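Local structure of Sfrice_029225 (Spodoptera frugiperda, 6I50) at residues Arg91-Cys105 / Cys121-Leu135. The protein is an insect Eiger-type tumour necrosis factor, a trimeric cytokine that probably signals by binding TNF receptors. Numbering follows the deposited sequence.
Sequences RTNADIEGRETLLQC and CFSAAALFLKAGDRL
Arg91 NH2 meets Asp133 OD2 at 2.9 Å in a salt bridge. It comes from the syn side but well out of the carboxylate plane, with the guanidinium and carboxylate planes 62° apart. The same nitrogen also donates to a lone pair of the Phe128 carbonyl, NH2 to O 3.2 Å. The other carboxylate oxygen, Asp133 OD1, accepts from Asn93 ND2 at 2.7 Å on its anti side, slightly out of the carboxylate plane. Here the amide and carboxylate planes are almost perpendicular.

Arg91 has CG anti to the backbone N (chi1 -168°), then bends at chi2 and chi3. This lays its CG against Leu135 CD2 and carries the guanidinium across to Asp133. Leu102 CD1 covers the centre of one guanidinium face and also touches Leu129 CD2 at 3.9 Å.

A second shell holds these groups in place. Arg91 grips Glu100 side-on, NE and NH1 both donating to the single oxygen OE1. Lys130 N reaches Asp133 OD2 from the carboxylate face opposite Arg91 NH2. Asn93 OD1 closes an Asx turn with Asp95 N. Next to this network, Thr92 and Arg134 form an antiparallel hydrogen-bonded pair between strands 84-92 and 134-139.

Further along, strands 100-108 and 117-129 face each other from the two sheets of the TNF jelly roll. Leu103 CD1 packs on Ala125 CB at 4.0 Å. Nearby, Ser123 OG is hydrogen-bonded to Gln75 OE1 of the second subunit, so this end borders the trimer interface.

The Cys105-Cys121 disulfide joins the sheets covalently at one end. At the other, Arg91 reaches Phe128 O of the facing strand and the turn that carries Asp133. Arg91 lies between two carboxylates and probably helps to keep both ionised.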
loop_
_atom_site.group_PDB
_atom_site.type_symbol
_atom_site.label_atom_id
_atom_site.label_comp_id
_atom_site.label_asym_id
_atom_site.label_seq_id
_atom_site.Cartn_x
_atom_site.Cartn_y
_atom_site.Cartn_z
ATOM N N ARG A 91 1.135 -17.428 -7.901
ATOM C CA ARG A 91 2.520 -17.860 -8.002
ATOM C C ARG A 91 2.575 -19.268 -8.582
ATOM O O ARG A 91 1.878 -20.175 -8.108
ATOM C CB ARG A 91 3.208 -17.831 -6.634
ATOM C CG ARG A 91 4.723 -17.992 -6.719
ATOM C CD ARG A 91 5.181 -19.311 -6.138
ATOM N NE ARG A 91 4.744 -19.482 -4.758
ATOM C CZ ARG A 91 5.359 -18.953 -3.703
ATOM N NH1 ARG A 91 4.884 -19.167 -2.481
ATOM N NH2 ARG A 91 6.446 -18.207 -3.864
ATOM N N THR A 92 3.387 -19.443 -9.620
ATOM C CA THR A 92 3.622 -20.742 -10.220
ATOM C C THR A 92 5.122 -20.988 -10.265
ATOM O O THR A 92 5.930 -20.061 -10.187
ATOM C CB THR A 92 3.027 -20.842 -11.635
ATOM O OG1 THR A 92 3.499 -19.747 -12.432
ATOM C CG2 THR A 92 1.498 -20.817 -11.588
ATOM N N ASN A 93 5.488 -22.257 -10.394
ATOM C CA ASN A 93 6.886 -22.656 -10.413
ATOM C C ASN A 93 6.927 -24.091 -10.899
ATOM O O ASN A 93 5.971 -24.844 -10.703
ATOM C CB ASN A 93 7.526 -22.522 -9.018
ATOM C CG ASN A 93 9.025 -22.771 -9.024
ATOM O OD1 ASN A 93 9.473 -23.881 -9.276
ATOM N ND2 ASN A 93 9.809 -21.734 -8.716
ATOM N N ALA A 94 8.030 -24.461 -11.548
ATOM C CA ALA A 94 8.154 -25.829 -12.043
ATOM C C ALA A 94 8.027 -26.856 -10.927
ATOM O O ALA A 94 7.643 -28.004 -11.189
ATOM C CB ALA A 94 9.489 -26.011 -12.769
ATOM N N ASP A 95 8.316 -26.464 -9.687
ATOM C CA ASP A 95 8.362 -27.393 -8.567
ATOM C C ASP A 95 7.044 -27.497 -7.809
ATOM O O ASP A 95 6.980 -28.231 -6.818
ATOM C CB ASP A 95 9.485 -26.992 -7.599
ATOM C CG ASP A 95 10.846 -26.917 -8.281
ATOM O OD1 ASP A 95 11.108 -27.731 -9.195
ATOM O OD2 ASP A 95 11.656 -26.044 -7.903
ATOM N N ILE A 96 5.995 -26.790 -8.234
ATOM C CA ILE A 96 4.681 -26.936 -7.621
ATOM C C ILE A 96 3.634 -27.198 -8.696
ATOM O O ILE A 96 3.760 -26.754 -9.842
ATOM C CB ILE A 96 4.289 -25.708 -6.770
ATOM C CG1 ILE A 96 4.100 -24.468 -7.638
ATOM C CG2 ILE A 96 5.332 -25.445 -5.691
ATOM C CD1 ILE A 96 3.956 -23.202 -6.823
ATOM N N GLU A 97 2.592 -27.931 -8.313
ATOM C CA GLU A 97 1.465 -28.210 -9.192
ATOM C C GLU A 97 0.427 -27.106 -9.052
ATOM O O GLU A 97 -0.009 -26.793 -7.938
ATOM C CB GLU A 97 0.838 -29.565 -8.856
ATOM C CG GLU A 97 1.760 -30.750 -9.105
ATOM C CD GLU A 97 1.606 -31.335 -10.498
ATOM O OE1 GLU A 97 0.641 -30.969 -11.203
ATOM O OE2 GLU A 97 2.447 -32.173 -10.884
ATOM N N GLY A 98 0.039 -26.514 -10.179
ATOM C CA GLY A 98 -0.987 -25.488 -10.162
ATOM C C GLY A 98 -0.462 -24.156 -9.660
ATOM O O GLY A 98 0.734 -23.854 -9.726
ATOM N N ARG A 99 -1.387 -23.346 -9.146
ATOM C CA ARG A 99 -1.091 -21.992 -8.700
ATOM C C ARG A 99 -1.248 -21.865 -7.191
ATOM O O ARG A 99 -2.080 -22.537 -6.578
ATOM C CB ARG A 99 -2.022 -20.970 -9.355
ATOM C CG ARG A 99 -2.293 -21.172 -10.813
ATOM C CD ARG A 99 -3.585 -20.482 -11.172
ATOM N NE ARG A 99 -3.876 -20.569 -12.597
ATOM C CZ ARG A 99 -5.033 -20.207 -13.134
ATOM N NH1 ARG A 99 -6.003 -19.744 -12.355
ATOM N NH2 ARG A 99 -5.219 -20.312 -14.441
ATOM N N GLU A 100 -0.451 -20.973 -6.604
ATOM C CA GLU A 100 -0.614 -20.544 -5.220
ATOM C C GLU A 100 -1.070 -19.091 -5.214
ATOM O O GLU A 100 -0.526 -18.265 -5.952
ATOM C CB GLU A 100 0.692 -20.670 -4.427
ATOM C CG GLU A 100 1.098 -22.083 -4.072
ATOM C CD GLU A 100 2.422 -22.134 -3.326
ATOM O OE1 GLU A 100 3.048 -21.067 -3.143
ATOM O OE2 GLU A 100 2.844 -23.238 -2.925
ATOM N N THR A 101 -2.058 -18.781 -4.380
ATOM C CA THR A 101 -2.555 -17.418 -4.244
ATOM C C THR A 101 -1.829 -16.754 -3.078
ATOM O O THR A 101 -1.969 -17.187 -1.929
ATOM C CB THR A 101 -4.067 -17.411 -4.014
ATOM O OG1 THR A 101 -4.728 -18.072 -5.107
ATOM C CG2 THR A 101 -4.574 -15.988 -3.904
ATOM N N LEU A 102 -1.046 -15.716 -3.374
ATOM C CA LEU A 102 -0.231 -15.055 -2.363
ATOM C C LEU A 102 -0.888 -13.813 -1.792
ATOM O O LEU A 102 -0.637 -13.470 -0.634
ATOM C CB LEU A 102 1.131 -14.658 -2.945
ATOM C CG LEU A 102 1.968 -15.808 -3.507
ATOM C CD1 LEU A 102 3.371 -15.313 -3.815
ATOM C CD2 LEU A 102 2.003 -16.967 -2.525
ATOM N N LEU A 103 -1.719 -13.142 -2.587
ATOM C CA LEU A 103 -2.272 -11.841 -2.235
ATOM C C LEU A 103 -3.625 -11.697 -2.910
ATOM O O LEU A 103 -3.832 -12.198 -4.017
ATOM C CB LEU A 103 -1.325 -10.720 -2.681
ATOM C CG LEU A 103 -1.169 -9.411 -1.933
ATOM C CD1 LEU A 103 -0.900 -9.661 -0.457
ATOM C CD2 LEU A 103 -0.015 -8.646 -2.577
ATOM N N GLN A 104 -4.548 -11.008 -2.240
ATOM C CA GLN A 104 -5.859 -10.754 -2.816
ATOM C C GLN A 104 -6.346 -9.379 -2.383
ATOM O O GLN A 104 -6.086 -8.945 -1.258
ATOM C CB GLN A 104 -6.879 -11.820 -2.405
ATOM C CG GLN A 104 -8.245 -11.650 -3.070
ATOM C CD GLN A 104 -9.128 -12.870 -2.921
ATOM O OE1 GLN A 104 -8.729 -13.870 -2.332
ATOM N NE2 GLN A 104 -10.338 -12.793 -3.460
ATOM N N CYS A 105 -7.045 -8.704 -3.295
ATOM C CA CYS A 105 -7.642 -7.397 -3.070
ATOM C C CYS A 105 -9.096 -7.456 -3.517
ATOM O O CYS A 105 -9.427 -8.152 -4.479
ATOM C CB CYS A 105 -6.886 -6.309 -3.851
ATOM S SG CYS A 105 -7.372 -4.608 -3.529
ATOM N N CYS A 121 -7.611 -0.978 -6.820
ATOM C CA CYS A 121 -7.502 -2.005 -5.787
ATOM C C CYS A 121 -6.019 -2.283 -5.593
ATOM O O CYS A 121 -5.378 -2.868 -6.474
ATOM C CB CYS A 121 -8.259 -3.277 -6.184
ATOM S SG CYS A 121 -8.947 -4.252 -4.792
ATOM N N PHE A 122 -5.479 -1.853 -4.453
ATOM C CA PHE A 122 -4.055 -1.943 -4.153
ATOM C C PHE A 122 -3.820 -2.908 -2.996
ATOM O O PHE A 122 -4.571 -2.908 -2.014
ATOM C CB PHE A 122 -3.484 -0.561 -3.795
ATOM C CG PHE A 122 -2.033 -0.587 -3.402
ATOM C CD1 PHE A 122 -1.638 -0.956 -2.114
ATOM C CD2 PHE A 122 -1.059 -0.231 -4.323
ATOM C CE1 PHE A 122 -0.302 -1.003 -1.773
ATOM C CE2 PHE A 122 0.281 -0.265 -3.987
ATOM C CZ PHE A 122 0.663 -0.652 -2.707
ATOM N N SER A 123 -2.756 -3.705 -3.095
ATOM C CA SER A 123 -2.277 -4.460 -1.942
ATOM C C SER A 123 -0.778 -4.684 -2.074
ATOM O O SER A 123 -0.207 -4.585 -3.164
ATOM C CB SER A 123 -3.007 -5.803 -1.777
ATOM O OG SER A 123 -2.763 -6.349 -0.481
ATOM N N ALA A 124 -0.147 -4.992 -0.943
ATOM C CA ALA A 124 1.292 -5.202 -0.905
ATOM C C ALA A 124 1.631 -6.032 0.320
ATOM O O ALA A 124 0.884 -6.049 1.299
ATOM C CB ALA A 124 2.055 -3.870 -0.882
ATOM N N ALA A 125 2.767 -6.727 0.252
ATOM C CA ALA A 125 3.226 -7.510 1.396
ATOM C C ALA A 125 4.662 -7.950 1.165
ATOM O O ALA A 125 5.149 -7.967 0.032
ATOM C CB ALA A 125 2.339 -8.736 1.641
ATOM N N ALA A 126 5.330 -8.317 2.261
ATOM C CA ALA A 126 6.643 -8.957 2.198
ATOM C C ALA A 126 6.444 -10.455 1.991
ATOM O O ALA A 126 5.921 -11.142 2.873
ATOM C CB ALA A 126 7.439 -8.686 3.471
ATOM N N LEU A 127 6.853 -10.962 0.828
ATOM C CA LEU A 127 6.550 -12.324 0.400
ATOM C C LEU A 127 7.834 -13.081 0.093
ATOM O O LEU A 127 8.780 -12.518 -0.462
ATOM C CB LEU A 127 5.661 -12.312 -0.850
ATOM C CG LEU A 127 4.278 -11.672 -0.708
ATOM C CD1 LEU A 127 3.652 -11.487 -2.088
ATOM C CD2 LEU A 127 3.385 -12.507 0.206
ATOM N N PHE A 128 7.876 -14.358 0.460
ATOM C CA PHE A 128 9.000 -15.189 0.066
ATOM C C PHE A 128 8.787 -15.661 -1.364
ATOM O O PHE A 128 7.752 -16.251 -1.681
ATOM C CB PHE A 128 9.163 -16.389 0.995
ATOM C CG PHE A 128 10.198 -17.358 0.518
ATOM C CD1 PHE A 128 11.546 -17.129 0.766
ATOM C CD2 PHE A 128 9.833 -18.471 -0.228
ATOM C CE1 PHE A 128 12.507 -18.005 0.298
ATOM C CE2 PHE A 128 10.789 -19.352 -0.691
ATOM C CZ PHE A 128 12.124 -19.119 -0.431
ATOM N N LEU A 129 9.772 -15.407 -2.223
ATOM C CA LEU A 129 9.721 -15.829 -3.617
ATOM C C LEU A 129 10.978 -16.615 -3.952
ATOM O O LEU A 129 12.068 -16.294 -3.464
ATOM C CB LEU A 129 9.597 -14.631 -4.562
ATOM C CG LEU A 129 8.413 -13.693 -4.295
ATOM C CD1 LEU A 129 8.483 -12.474 -5.195
ATOM C CD2 LEU A 129 7.093 -14.421 -4.495
ATOM N N LYS A 130 10.824 -17.647 -4.779
ATOM C CA LYS A 130 11.943 -18.468 -5.221
ATOM C C LYS A 130 12.368 -18.092 -6.635
ATOM O O LYS A 130 11.540 -17.739 -7.478
ATOM C CB LYS A 130 11.584 -19.957 -5.206
ATOM C CG LYS A 130 11.267 -20.524 -3.847
ATOM C CD LYS A 130 11.276 -22.046 -3.871
ATOM C CE LYS A 130 12.677 -22.586 -4.090
ATOM N NZ LYS A 130 12.812 -23.969 -3.554
ATOM N N ALA A 131 13.672 -18.199 -6.894
ATOM C CA ALA A 131 14.151 -18.185 -8.267
ATOM C C ALA A 131 13.344 -19.182 -9.090
ATOM O O ALA A 131 13.105 -20.315 -8.657
ATOM C CB ALA A 131 15.645 -18.526 -8.319
ATOM N N GLY A 132 12.882 -18.738 -10.259
ATOM C CA GLY A 132 12.040 -19.557 -11.105
ATOM C C GLY A 132 10.550 -19.359 -10.912
ATOM O O GLY A 132 9.763 -19.873 -11.717
ATOM N N ASP A 133 10.133 -18.645 -9.869
ATOM C CA ASP A 133 8.718 -18.338 -9.703
ATOM C C ASP A 133 8.232 -17.443 -10.833
ATOM O O ASP A 133 8.963 -16.577 -11.319
ATOM C CB ASP A 133 8.462 -17.624 -8.378
ATOM C CG ASP A 133 8.461 -18.557 -7.184
ATOM O OD1 ASP A 133 8.620 -19.784 -7.355
ATOM O OD2 ASP A 133 8.291 -18.044 -6.054
ATOM N N ARG A 134 6.982 -17.651 -11.238
ATOM C CA ARG A 134 6.252 -16.709 -12.072
ATOM C C ARG A 134 5.094 -16.140 -11.264
ATOM O O ARG A 134 4.445 -16.864 -10.495
ATOM C CB ARG A 134 5.728 -17.370 -13.351
ATOM C CG ARG A 134 6.697 -17.310 -14.524
ATOM C CD ARG A 134 7.963 -18.112 -14.272
ATOM N NE ARG A 134 8.687 -18.369 -15.511
ATOM C CZ ARG A 134 9.747 -19.163 -15.614
ATOM N NH1 ARG A 134 10.225 -19.780 -14.542
ATOM N NH2 ARG A 134 10.336 -19.341 -16.794
ATOM N N LEU A 135 4.855 -14.839 -11.425
ATOM C CA LEU A 135 3.752 -14.153 -10.766
ATOM C C LEU A 135 2.825 -13.584 -11.823
ATOM O O LEU A 135 3.284 -12.921 -12.756
ATOM C CB LEU A 135 4.247 -13.024 -9.863
ATOM C CG LEU A 135 5.213 -13.427 -8.749
ATOM C CD1 LEU A 135 5.692 -12.182 -8.008
ATOM C CD2 LEU A 135 4.561 -14.404 -7.787
HETATM O O HOH W 1 5.885 -17.791 -0.371
HETATM O O HOH W 2 1.957 -17.382 -12.055
HETATM O O HOH W 3 9.952 -22.618 -12.424
#